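Local atomic coordinates of regulatory protein RecX (Lactobacillus reuteri, PDB entry 3D5L), a protein that probably modulates the activity of the recombinase RecA, and so is likely to act in the control of DNA repair. Residues K15-I20 and P29-V34; I36-M41 and A52-A57; A4-I9 and K42-D47. All blocks are in the same frame, centred on the assembly; numbering follows the deposited sequence.

Interaction 1: residues K15-I20 and P29-V34; sequences KGRYNI and PVAESV. With SO4 (sulfate ion), chain C.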
loop_
_atom_site.group_PDB
_atom_site.type_symbol
_atom_site.label_atom_id
_atom_site.label_comp_id
_atom_site.label_asym_id
_atom_site.label_seq_id
_atom_site.Cartn_x
_atom_site.Cartn_y
_atom_site.Cartn_z
ATOM N N LYS A 15 -21.976 12.314 -10.248
ATOM C CA LYS A 15 -21.613 11.381 -11.311
ATOM C C LYS A 15 -21.087 10.016 -10.852
ATOM O O LYS A 15 -20.488 9.883 -9.776
ATOM C CB LYS A 15 -20.565 12.020 -12.228
ATOM C CG LYS A 15 -19.238 12.337 -11.543
ATOM C CD LYS A 15 -18.393 13.289 -12.383
ATOM C CE LYS A 15 -17.023 13.541 -11.755
ATOM N NZ LYS A 15 -16.246 12.272 -11.679
ATOM N N GLY A 16 -21.319 9.007 -11.689
ATOM C CA GLY A 16 -20.832 7.672 -11.403
ATOM C C GLY A 16 -21.860 6.638 -11.005
ATOM O O GLY A 16 -21.599 5.433 -11.105
ATOM N N ARG A 17 -23.022 7.098 -10.552
ATOM C CA ARG A 17 -24.079 6.196 -10.110
ATOM C C ARG A 17 -25.379 6.526 -10.827
ATOM O O ARG A 17 -25.595 7.675 -11.223
ATOM C CB ARG A 17 -24.300 6.347 -8.609
ATOM C CG ARG A 17 -23.040 6.442 -7.769
ATOM C CD ARG A 17 -22.643 5.107 -7.245
ATOM N NE ARG A 17 -23.748 4.437 -6.564
ATOM C CZ ARG A 17 -23.776 3.129 -6.345
ATOM N NH1 ARG A 17 -22.756 2.381 -6.753
ATOM N NH2 ARG A 17 -24.821 2.566 -5.754
ATOM N N TYR A 18 -26.250 5.521 -10.965
ATOM C CA TYR A 18 -27.534 5.694 -11.644
ATOM C C TYR A 18 -28.700 5.084 -10.887
ATOM O O TYR A 18 -28.537 4.110 -10.153
ATOM C CB TYR A 18 -27.482 5.061 -13.029
ATOM C CG TYR A 18 -26.418 5.650 -13.919
ATOM C CD1 TYR A 18 -26.708 6.722 -14.775
ATOM C CD2 TYR A 18 -25.106 5.168 -13.879
ATOM C CE1 TYR A 18 -25.717 7.293 -15.569
ATOM C CE2 TYR A 18 -24.110 5.732 -14.663
ATOM C CZ TYR A 18 -24.417 6.794 -15.509
ATOM O OH TYR A 18 -23.428 7.332 -16.312
ATOM N N ASN A 19 -29.877 5.669 -11.076
ATOM C CA ASN A 19 -31.090 5.163 -10.458
ATOM C C ASN A 19 -31.840 4.390 -11.536
ATOM O O ASN A 19 -32.066 4.911 -12.630
ATOM C CB ASN A 19 -31.967 6.310 -9.936
ATOM C CG ASN A 19 -31.316 7.073 -8.800
ATOM O OD1 ASN A 19 -30.721 6.479 -7.903
ATOM N ND2 ASN A 19 -31.442 8.399 -8.822
ATOM N N ILE A 20 -32.209 3.148 -11.227
ATOM C CA ILE A 20 -32.929 2.297 -12.173
ATOM C C ILE A 20 -34.391 2.111 -11.782
ATOM O O ILE A 20 -34.708 1.755 -10.647
ATOM C CB ILE A 20 -32.262 0.906 -12.303
ATOM C CG1 ILE A 20 -30.974 1.015 -13.124
ATOM C CG2 ILE A 20 -33.199 -0.069 -13.000
ATOM C CD1 ILE A 20 -29.952 1.949 -12.547
ATOM N N PRO A 29 -29.984 1.218 -7.314
ATOM C CA PRO A 29 -28.918 2.009 -7.919
ATOM C C PRO A 29 -27.773 1.096 -8.339
ATOM O O PRO A 29 -27.595 0.006 -7.789
ATOM C CB PRO A 29 -28.516 2.906 -6.780
ATOM C CG PRO A 29 -28.460 1.898 -5.655
ATOM C CD PRO A 29 -29.704 1.018 -5.882
ATOM N N VAL A 30 -26.999 1.540 -9.316
ATOM C CA VAL A 30 -25.876 0.753 -9.776
ATOM C C VAL A 30 -24.733 1.679 -10.122
ATOM O O VAL A 30 -24.951 2.750 -10.674
ATOM C CB VAL A 30 -26.241 -0.086 -11.026
ATOM C CG1 VAL A 30 -27.119 -1.259 -10.627
ATOM C CG2 VAL A 30 -26.977 0.778 -12.041
ATOM N N ALA A 31 -23.520 1.277 -9.762
ATOM C CA ALA A 31 -22.339 2.052 -10.089
ATOM C C ALA A 31 -22.272 1.954 -11.610
ATOM O O ALA A 31 -22.896 1.070 -12.205
ATOM C CB ALA A 31 -21.076 1.416 -9.454
ATOM N N GLU A 32 -21.524 2.845 -12.242
ATOM C CA GLU A 32 -21.412 2.801 -13.687
ATOM C C GLU A 32 -20.867 1.450 -14.171
ATOM O O GLU A 32 -21.430 0.856 -15.084
ATOM C CB GLU A 32 -20.508 3.930 -14.178
ATOM C CG GLU A 32 -20.649 4.211 -15.657
ATOM C CD GLU A 32 -19.708 5.299 -16.129
ATOM O OE1 GLU A 32 -19.632 6.351 -15.454
ATOM O OE2 GLU A 32 -19.054 5.106 -17.179
ATOM N N SER A 33 -19.782 0.966 -13.558
ATOM C CA SER A 33 -19.164 -0.307 -13.954
ATOM C C SER A 33 -20.117 -1.498 -13.894
ATOM O O SER A 33 -19.958 -2.464 -14.641
ATOM C CB SER A 33 -17.924 -0.614 -13.088
ATOM O OG SER A 33 -18.266 -1.182 -11.827
ATOM N N VAL A 34 -21.093 -1.439 -12.993
ATOM C CA VAL A 34 -22.068 -2.522 -12.864
ATOM C C VAL A 34 -23.119 -2.379 -13.960
ATOM O O VAL A 34 -23.626 -3.368 -14.496
ATOM C CB VAL A 34 -22.772 -2.479 -11.501
ATOM C CG1 VAL A 34 -23.866 -3.531 -11.445
ATOM C CG2 VAL A 34 -21.753 -2.702 -10.396
HETATM S S SO4 C . -26.645 4.712 -3.538
HETATM O O1 SO4 C . -26.402 4.978 -4.968
HETATM O O2 SO4 C . -28.094 4.832 -3.289
HETATM O O3 SO4 C . -25.916 5.679 -2.704
HETATM O O4 SO4 C . -26.162 3.356 -3.203
#

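Interaction 2: residues I36-M41 and A52-A57; sequences IQFRLM and AAIATA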
loop_
_atom_site.group_PDB
_atom_site.type_symbol
_atom_site.label_atom_id
_atom_site.label_comp_id
_atom_site.label_asym_id
_atom_site.label_seq_id
_atom_site.Cartn_x
_atom_site.Cartn_y
_atom_site.Cartn_z
ATOM N N ILE A 36 -22.557 -1.241 -16.819
ATOM C CA ILE A 36 -21.887 -1.715 -18.026
ATOM C C ILE A 36 -21.714 -3.231 -17.977
ATOM O O ILE A 36 -21.971 -3.926 -18.957
ATOM C CB ILE A 36 -20.491 -1.087 -18.175
ATOM C CG1 ILE A 36 -20.612 0.435 -18.300
ATOM C CG2 ILE A 36 -19.786 -1.676 -19.390
ATOM C CD1 ILE A 36 -19.286 1.161 -18.208
ATOM N N GLN A 37 -21.284 -3.736 -16.826
ATOM C CA GLN A 37 -21.066 -5.162 -16.655
ATOM C C GLN A 37 -22.335 -5.953 -16.934
ATOM O O GLN A 37 -22.274 -7.090 -17.398
ATOM C CB GLN A 37 -20.573 -5.461 -15.236
ATOM C CG GLN A 37 -20.251 -6.931 -14.984
ATOM C CD GLN A 37 -19.828 -7.207 -13.546
ATOM O OE1 GLN A 37 -19.510 -8.341 -13.184
ATOM N NE2 GLN A 37 -19.824 -6.167 -12.720
ATOM N N PHE A 38 -23.491 -5.355 -16.674
ATOM C CA PHE A 38 -24.737 -6.069 -16.910
ATOM C C PHE A 38 -25.551 -5.576 -18.102
ATOM O O PHE A 38 -26.686 -6.013 -18.309
ATOM C CB PHE A 38 -25.568 -6.084 -15.629
ATOM C CG PHE A 38 -25.066 -7.062 -14.599
ATOM C CD1 PHE A 38 -25.579 -8.354 -14.533
ATOM C CD2 PHE A 38 -24.061 -6.696 -13.702
ATOM C CE1 PHE A 38 -25.100 -9.272 -13.583
ATOM C CE2 PHE A 38 -23.576 -7.606 -12.752
ATOM C CZ PHE A 38 -24.100 -8.895 -12.695
ATOM N N ARG A 39 -24.970 -4.675 -18.888
ATOM C CA ARG A 39 -25.628 -4.186 -20.095
ATOM C C ARG A 39 -27.030 -3.613 -19.862
ATOM O O ARG A 39 -27.934 -3.818 -20.673
ATOM C CB ARG A 39 -25.705 -5.337 -21.111
ATOM C CG ARG A 39 -24.360 -5.739 -21.701
ATOM C CD ARG A 39 -24.360 -7.154 -22.288
ATOM N NE ARG A 39 -24.034 -8.168 -21.282
ATOM C CZ ARG A 39 -24.916 -8.995 -20.729
ATOM N NH1 ARG A 39 -26.193 -8.945 -21.082
ATOM N NH2 ARG A 39 -24.522 -9.866 -19.808
ATOM N N LEU A 40 -27.199 -2.872 -18.775
ATOM C CA LEU A 40 -28.493 -2.295 -18.434
ATOM C C LEU A 40 -28.895 -1.105 -19.312
ATOM O O LEU A 40 -28.072 -0.240 -19.617
ATOM C CB LEU A 40 -28.486 -1.894 -16.955
ATOM C CG LEU A 40 -28.023 -3.016 -16.013
ATOM C CD1 LEU A 40 -28.009 -2.519 -14.585
ATOM C CD2 LEU A 40 -28.942 -4.220 -16.152
ATOM N N MET A 41 -30.166 -1.082 -19.717
ATOM C CA MET A 41 -30.708 -0.013 -20.556
ATOM C C MET A 41 -32.241 -0.063 -20.548
ATOM O O MET A 41 -32.830 -0.969 -19.964
ATOM C CB MET A 41 -30.183 -0.156 -21.987
ATOM C CG MET A 41 -30.778 -1.325 -22.758
ATOM S SD MET A 41 -29.702 -1.886 -24.107
ATOM C CE MET A 41 -29.267 -0.325 -24.882
ATOM N N ALA A 52 -29.892 -9.981 -8.055
ATOM C CA ALA A 52 -29.114 -10.273 -6.857
ATOM C C ALA A 52 -27.625 -10.205 -7.185
ATOM O O ALA A 52 -26.819 -9.745 -6.371
ATOM C CB ALA A 52 -29.477 -11.657 -6.316
ATOM N N ALA A 53 -27.274 -10.656 -8.384
ATOM C CA ALA A 53 -25.891 -10.639 -8.831
ATOM C C ALA A 53 -25.463 -9.202 -9.136
ATOM O O ALA A 53 -24.282 -8.869 -9.048
ATOM C CB ALA A 53 -25.727 -11.522 -10.075
ATOM N N ILE A 54 -26.424 -8.362 -9.508
ATOM C CA ILE A 54 -26.153 -6.957 -9.803
ATOM C C ILE A 54 -25.812 -6.294 -8.472
ATOM O O ILE A 54 -24.872 -5.504 -8.370
ATOM C CB ILE A 54 -27.397 -6.267 -10.448
ATOM C CG1 ILE A 54 -27.492 -6.659 -11.925
ATOM C CG2 ILE A 54 -27.314 -4.758 -10.308
ATOM C CD1 ILE A 54 -28.696 -6.098 -12.653
ATOM N N ALA A 55 -26.573 -6.652 -7.447
ATOM C CA ALA A 55 -26.363 -6.134 -6.106
ATOM C C ALA A 55 -24.966 -6.488 -5.591
ATOM O O ALA A 55 -24.236 -5.618 -5.132
ATOM C CB ALA A 55 -27.424 -6.701 -5.164
ATOM N N THR A 56 -24.601 -7.766 -5.667
ATOM C CA THR A 56 -23.286 -8.213 -5.202
ATOM C C THR A 56 -22.171 -7.488 -5.952
ATOM O O THR A 56 -21.161 -7.097 -5.361
ATOM C CB THR A 56 -23.083 -9.738 -5.409
ATOM O OG1 THR A 56 -24.180 -10.461 -4.830
ATOM C CG2 THR A 56 -21.787 -10.189 -4.746
ATOM N N ALA A 57 -22.349 -7.325 -7.258
ATOM C CA ALA A 57 -21.355 -6.640 -8.074
ATOM C C ALA A 57 -21.262 -5.177 -7.645
ATOM O O ALA A 57 -20.166 -4.633 -7.543
ATOM C CB ALA A 57 -21.724 -6.736 -9.546
#

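Interaction 3: residues A4-I9 and K42-D47; sequences AKISKI and KGTELD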
loop_
_atom_site.group_PDB
_atom_site.type_symbol
_atom_site.label_atom_id
_atom_site.label_comp_id
_atom_site.label_asym_id
_atom_site.label_seq_id
_atom_site.Cartn_x
_atom_site.Cartn_y
_atom_site.Cartn_z
ATOM N N ALA A 4 -39.319 -8.245 -14.954
ATOM C CA ALA A 4 -39.351 -6.795 -14.791
ATOM C C ALA A 4 -38.621 -6.156 -15.973
ATOM O O ALA A 4 -37.720 -6.762 -16.543
ATOM C CB ALA A 4 -38.681 -6.398 -13.483
ATOM N N LYS A 5 -39.016 -4.938 -16.337
ATOM C CA LYS A 5 -38.395 -4.232 -17.452
ATOM C C LYS A 5 -38.017 -2.812 -17.030
ATOM O O LYS A 5 -38.805 -2.113 -16.395
ATOM C CB LYS A 5 -39.361 -4.183 -18.639
ATOM C CG LYS A 5 -38.711 -4.350 -20.010
ATOM C CD LYS A 5 -39.782 -4.483 -21.098
ATOM C CE LYS A 5 -39.215 -4.957 -22.441
ATOM N NZ LYS A 5 -38.511 -3.901 -23.236
ATOM N N ILE A 6 -36.809 -2.390 -17.382
ATOM C CA ILE A 6 -36.332 -1.055 -17.035
ATOM C C ILE A 6 -37.056 0.036 -17.823
ATOM O O ILE A 6 -36.926 0.117 -19.048
ATOM C CB ILE A 6 -34.814 -0.942 -17.283
ATOM C CG1 ILE A 6 -34.076 -1.918 -16.361
ATOM C CG2 ILE A 6 -34.347 0.484 -17.047
ATOM C CD1 ILE A 6 -32.583 -1.993 -16.605
ATOM N N SER A 7 -37.805 0.879 -17.113
ATOM C CA SER A 7 -38.559 1.960 -17.750
ATOM C C SER A 7 -37.795 3.284 -17.789
ATOM O O SER A 7 -38.180 4.211 -18.501
ATOM C CB SER A 7 -39.892 2.178 -17.025
ATOM O OG SER A 7 -39.710 2.828 -15.774
ATOM N N LYS A 8 -36.718 3.382 -17.023
ATOM C CA LYS A 8 -35.945 4.611 -17.002
ATOM C C LYS A 8 -34.631 4.435 -16.252
ATOM O O LYS A 8 -34.505 3.593 -15.370
ATOM C CB LYS A 8 -36.761 5.728 -16.340
ATOM C CG LYS A 8 -36.088 7.085 -16.363
ATOM C CD LYS A 8 -36.554 7.957 -15.205
ATOM C CE LYS A 8 -38.003 8.400 -15.339
ATOM N NZ LYS A 8 -38.426 9.274 -14.187
ATOM N N ILE A 9 -33.653 5.247 -16.620
ATOM C CA ILE A 9 -32.347 5.229 -15.984
ATOM C C ILE A 9 -31.985 6.690 -15.814
ATOM O O ILE A 9 -31.839 7.416 -16.790
ATOM C CB ILE A 9 -31.305 4.536 -16.867
ATOM C CG1 ILE A 9 -31.711 3.075 -17.087
ATOM C CG2 ILE A 9 -29.935 4.627 -16.222
ATOM C CD1 ILE A 9 -30.782 2.305 -18.013
ATOM N N LYS A 42 -32.882 0.913 -21.191
ATOM C CA LYS A 42 -34.347 0.968 -21.249
ATOM C C LYS A 42 -34.886 -0.261 -21.972
ATOM O O LYS A 42 -34.631 -0.436 -23.163
ATOM C CB LYS A 42 -34.826 2.218 -22.003
ATOM C CG LYS A 42 -34.276 3.556 -21.516
ATOM C CD LYS A 42 -34.681 3.873 -20.082
ATOM C CE LYS A 42 -34.421 5.352 -19.732
ATOM N NZ LYS A 42 -33.035 5.817 -20.039
ATOM N N GLY A 43 -35.622 -1.107 -21.251
ATOM C CA GLY A 43 -36.185 -2.305 -21.852
ATOM C C GLY A 43 -35.594 -3.634 -21.405
ATOM O O GLY A 43 -36.114 -4.697 -21.757
ATOM N N THR A 44 -34.515 -3.595 -20.630
ATOM C CA THR A 44 -33.880 -4.825 -20.157
ATOM C C THR A 44 -34.751 -5.586 -19.159
ATOM O O THR A 44 -35.285 -4.999 -18.220
ATOM C CB THR A 44 -32.522 -4.528 -19.478
ATOM O OG1 THR A 44 -31.659 -3.849 -20.399
ATOM C CG2 THR A 44 -31.856 -5.820 -19.027
ATOM N N GLU A 45 -34.891 -6.892 -19.373
ATOM C CA GLU A 45 -35.673 -7.737 -18.474
ATOM C C GLU A 45 -34.718 -8.413 -17.490
ATOM O O GLU A 45 -33.612 -8.808 -17.871
ATOM C CB GLU A 45 -36.431 -8.810 -19.258
ATOM C CG GLU A 45 -37.382 -8.258 -20.302
ATOM C CD GLU A 45 -38.316 -9.320 -20.860
ATOM O OE1 GLU A 45 -39.101 -8.991 -21.772
ATOM O OE2 GLU A 45 -38.272 -10.476 -20.382
ATOM N N LEU A 46 -35.152 -8.566 -16.239
ATOM C CA LEU A 46 -34.306 -9.169 -15.217
ATOM C C LEU A 46 -35.002 -10.153 -14.285
ATOM O O LEU A 46 -36.127 -9.911 -13.839
ATOM C CB LEU A 46 -33.672 -8.070 -14.360
ATOM C CG LEU A 46 -32.828 -7.002 -15.055
ATOM C CD1 LEU A 46 -32.552 -5.859 -14.085
ATOM C CD2 LEU A 46 -31.539 -7.626 -15.568
ATOM N N ASP A 47 -34.313 -11.256 -13.986
ATOM C CA ASP A 47 -34.820 -12.274 -13.066
ATOM C C ASP A 47 -34.203 -11.947 -11.712
ATOM O O ASP A 47 -33.300 -11.116 -11.627
ATOM C CB ASP A 47 -34.387 -13.683 -13.509
ATOM C CG ASP A 47 -34.806 -14.777 -12.509
ATOM O OD1 ASP A 47 -36.011 -14.854 -12.162
ATOM O OD2 ASP A 47 -33.931 -15.565 -12.071
#

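Interaction 1: residues K15-I20 and P29-V34
Arg17 and Tyr18 pair with Ala31 and Val30 in the antiparallel beta hairpin of strands 17-22 and 25-31, where the second strand runs straight into helix 32-37. Tyr18 and Val30 form the hydrogen-bonded pair: Tyr18 N reaches Val30 O at 3.1 Å, and Val30 N returns the bond to Tyr18 O. Beyond the last bridge, Glu32 N in the first turn of the helix donates to Gly16 O at 2.8 Å, bent to 131° at the hydrogen. On the face of Arg17 and Pro29, the arginine chain folds at chi2 (-94°) and chi3 and lays its guanidinium back over the neighbouring strand, with Val30 C under one face and Arg17 NH1 3.3 Å from Ala31 CB. Arg17 NE and NH2 both donate to O1 of a sulfate, probably from the crystallisation liquor; this oxygen lies in the guanidinium plane, 3.1 Å from Arg17 NE. NH1 forms a salt bridge with Asp58, which also accepts a bond from Ala31 N. An alanine in place of Arg17 would probably leave Asp58 without its charged mate and uncover the backbone at Val30 and Ala31. On the other face, the Tyr18 ring meets Glu32 with its edge, Tyr18 CE2 lying 3.9 Å from Glu32 CG, and the side chains of Ile20 and Val30 cross at about a right angle. Strand 4-11 flanks this hairpin, with Tyr18 touching Ile9 and Ile20 touching Ile6, while helix 48-71 packs on Val30 through Ile54 and on Ala31 through Ala61.

Interaction 2: residues I36-M41 and A52-A57
Phe38, just past the end of helix 32-37, lays its ring against one side of helix 48-71, and no hydrogen bond crosses between 36-41 and 52-57. Ala53 comes first along the helix: its CB lies 4.1 Å from Phe38 CZ, and its carbonyl O approaches the same ring carbon obliquely. On the helix side Ile54 carries most of the contact. Its CG1, set anti to the carbonyl carbon (chi1 -78°), sits over the centre of the Phe38 ring, 3.6 Å from the centroid and 12° off the ring normal, a CH-pi contact in which one methylene covers the face. From there the chain runs on, with CD1 anti to CA (chi2 178°), to meet Leu40 tip to tip, Ile54 CD1 standing 4.0 Å from Leu40 CD2. One turn on, Ala57 brings CB to the edge of the same ring, 3.8 Å from Phe38 CE2. Gln37 NE2, at the end of an extended chain, comes to 3.7 Å from Ala57 CB. Face and edge of the phenyl are thus both held by a single helix, and the small alanines let the ring come close to the helix backbone. Arg39, with positive phi, is the C-prime residue of a Schellman motif: Leu40 N bonds to Leu35 O and Arg39 N to Ile36 O, ending the short helix with the side chains of Phe38 and Leu40 both meeting Ile54.

Interaction 3: residues A4-I9 and K42-D47
Lys5 and Ile6 join 42-47 edge to edge, the antiparallel pairing that adds the short strand 45-46 to the sheet beside strand 4-11. Ile6 N donates to Thr44 O at 3.1 Å, Gly43 N returns a bond to a lone pair of Ile6 O at 2.8 Å, and Leu46 N bonds to Ala4 O. Next to this backbone pairing, Ile6 and Thr44 lie side by side, CD1 near CB, while Leu46 turns to Ile51 and Ile54 of helix 48-71. The side chain of Lys42 runs alongside that of Lys8, where a classic beta bulge within strand 4-11 sets Ser7 and Lys8 together opposite Tyr21. Lys42 CB stands 4.2 Å from Ile6 O, and the bend at chi2 (-62°) carries Lys42 CD to within 3.4 Å of Lys8 CA. Lys42 CE then passes close to both Lys8 CA and Ile9 N, and Lys42 NZ ends 3.5 Å from Ile9 N, Ile9 CB slightly farther off. The chain of Lys5 runs against Gly43, whose phi of 110° would jam a side chain against the preceding carbonyl. Turned by the bend at chi4, Lys5 NZ donates to an in-plane lone pair of Gly43 O at 2.9 Å.

In the fold
All three contacts belong to the N-terminal part of the elongated chain, centred about 28 to 40 Å from the chain's centre. Interactions 1 and 3 lie in one antiparallel sheet, about 14 Å apart between centres and joined through neighbouring strands 4-11 and 17-22. Interaction 2, its centre about 9 Å from that of interaction 1 and 12 Å from that of interaction 3, brings helix 48-71 against the end of helix 32-37; Ile54 CG2 lies 3.5 Å from Val30 CG1. Along the chain, interaction 1 nests within the loop closed by interaction 3, whereas interactions 2 and 3 alternate. Together they tie sheet and helices into one unit that shares helix 48-71 with the mostly helical remainder.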